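Side-chain contact in 2S Albumin protein (Dolichos, PDB 6IX1), which is a four-bladed hemopexin-fold seed albumin that probably serves as a storage protein and may bind small ligands, its exact role being unsettled: residues A[28-31]-A[35-38]. Residues are numbered along the deposited sequence; the frame is centred on the assembly and turned at random.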
loop_
_atom_site.group_PDB
_atom_site.type_symbol
_atom_site.label_atom_id
_atom_site.label_comp_id
_atom_site.label_asym_id
_atom_site.label_seq_id
_atom_site.Cartn_x
_atom_site.Cartn_y
_atom_site.Cartn_z
ATOM N N TYR A 28 15.025 -0.414 -4.094
ATOM C CA TYR A 28 15.862 -0.100 -2.935
ATOM C C TYR A 28 15.818 1.411 -2.821
ATOM O O TYR A 28 16.399 2.123 -3.667
ATOM C CB TYR A 28 17.274 -0.627 -3.230
ATOM C CG TYR A 28 18.219 -0.721 -2.060
ATOM C CD1 TYR A 28 17.800 -1.191 -0.844
ATOM C CD2 TYR A 28 19.600 -0.615 -2.282
ATOM C CE1 TYR A 28 18.693 -1.500 0.154
ATOM C CE2 TYR A 28 20.480 -0.840 -1.253
ATOM C CZ TYR A 28 20.051 -1.372 -0.066
ATOM O OH TYR A 28 20.986 -1.610 0.944
ATOM N N TYR A 29 15.118 1.926 -1.825
ATOM C CA TYR A 29 14.730 3.373 -1.808
ATOM C C TYR A 29 15.564 4.121 -0.781
ATOM O O TYR A 29 16.087 3.568 0.172
ATOM C CB TYR A 29 13.218 3.585 -1.643
ATOM C CG TYR A 29 12.657 3.152 -0.353
ATOM C CD1 TYR A 29 12.322 1.839 -0.110
ATOM C CD2 TYR A 29 12.373 4.127 0.598
ATOM C CE1 TYR A 29 11.761 1.475 1.090
ATOM C CE2 TYR A 29 11.888 3.744 1.822
ATOM C CZ TYR A 29 11.577 2.418 2.081
ATOM O OH TYR A 29 11.054 2.154 3.321
ATOM N N THR A 30 15.516 5.432 -0.978
ATOM C CA THR A 30 16.437 6.343 -0.280
ATOM C C THR A 30 15.624 7.545 0.179
ATOM O O THR A 30 15.380 8.479 -0.566
ATOM C CB THR A 30 17.621 6.744 -1.149
ATOM O OG1 THR A 30 17.161 7.418 -2.347
ATOM C CG2 THR A 30 18.451 5.522 -1.474
ATOM N N PRO A 31 15.125 7.589 1.439
ATOM C CA PRO A 31 14.359 8.750 1.880
ATOM C C PRO A 31 15.123 10.051 1.693
ATOM O O PRO A 31 16.313 10.148 2.008
ATOM C CB PRO A 31 14.159 8.468 3.374
ATOM C CG PRO A 31 14.068 6.952 3.425
ATOM C CD PRO A 31 15.104 6.497 2.424
ATOM N N ASP A 35 17.941 8.746 -5.051
ATOM C CA ASP A 35 18.945 7.698 -5.205
ATOM C C ASP A 35 18.338 6.302 -5.172
ATOM O O ASP A 35 19.023 5.299 -5.112
ATOM C CB ASP A 35 20.051 7.810 -4.152
ATOM C CG ASP A 35 20.978 8.997 -4.400
ATOM O OD1 ASP A 35 21.049 9.495 -5.569
ATOM O OD2 ASP A 35 21.556 9.417 -3.386
ATOM N N ASP A 36 17.001 6.222 -5.302
ATOM C CA ASP A 36 16.325 4.933 -5.354
ATOM C C ASP A 36 16.788 4.157 -6.582
ATOM O O ASP A 36 16.947 4.767 -7.633
ATOM C CB ASP A 36 14.825 5.084 -5.368
ATOM C CG ASP A 36 14.353 6.330 -4.642
ATOM O OD1 ASP A 36 14.336 7.358 -5.354
ATOM O OD2 ASP A 36 14.081 6.268 -3.396
ATOM N N LYS A 37 16.877 2.837 -6.453
ATOM C CA LYS A 37 17.262 1.988 -7.587
ATOM C C LYS A 37 16.418 0.725 -7.627
ATOM O O LYS A 37 16.119 0.200 -6.569
ATOM C CB LYS A 37 18.780 1.653 -7.589
ATOM C CG LYS A 37 19.713 2.839 -7.575
ATOM C CD LYS A 37 19.655 3.709 -8.794
ATOM C CE LYS A 37 20.861 4.656 -8.650
ATOM N NZ LYS A 37 20.749 5.815 -9.500
ATOM N N ILE A 38 16.274 0.218 -8.822
ATOM C CA ILE A 38 15.498 -1.005 -9.036
ATOM C C ILE A 38 16.368 -2.221 -8.660
ATOM O O ILE A 38 17.564 -2.305 -8.993
ATOM C CB ILE A 38 15.059 -1.048 -10.517
ATOM C CG1 ILE A 38 14.094 0.093 -10.830
ATOM C CG2 ILE A 38 14.492 -2.422 -10.822
ATOM C CD1 ILE A 38 13.623 0.139 -12.229
HETATM O O HOH W 1 19.307 2.784 -3.948
#
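Tyr28 and Lys37 form an antiparallel hydrogen-bonded pair at the mouth of the connection between strand 23-28 and its neighbour 37-44, the third and the outermost fourth strand of the first blade of a hemopexin-type propeller. Tyr28 N reaches Lys37 O at 2.8 Å, nearly in line with the carbonyl bond. Lys37 N returns a bond to Tyr28 O. Tyr28 O also accepts a bond from a water, which donates to Asp35 O as well, and the CA-H of Asp36 comes near it as a third, weaker neighbour. Beyond this pair the backbones no longer bond to each other, and the carboxylate of Asp36 takes over: its OD2 accepts the amide of Thr30 at 2.9 Å, the donor lying well above the carboxylate plane. Tyr29 CB packs against the same Asp36 OD2 at 3.3 Å. A chi1 of -30°, off the usual staggered values, swings this carboxylate toward Thr30. Thr30 in turn lays its CG2 against the carbonyl of Asp35, 3.7 Å from Asp35 O, and sets OG1 beside Asp35 CB; OG1 is hydrogen-bonded to Lys33 O within the turn. Tyr29 sends its ring away, edge-to-face with Phe175 and with OH bonded to His178, so the turn is also tied to the last blade. With the carboxylate of Asp36 cut back to an alanine, the amide of Thr30 would probably lose its acceptor across the turn, and Tyr29 CB the oxygen it packs on. A buried carboxylate thus stands in for a backbone carbonyl, extending the ladder by one side-chain bond where the strands part.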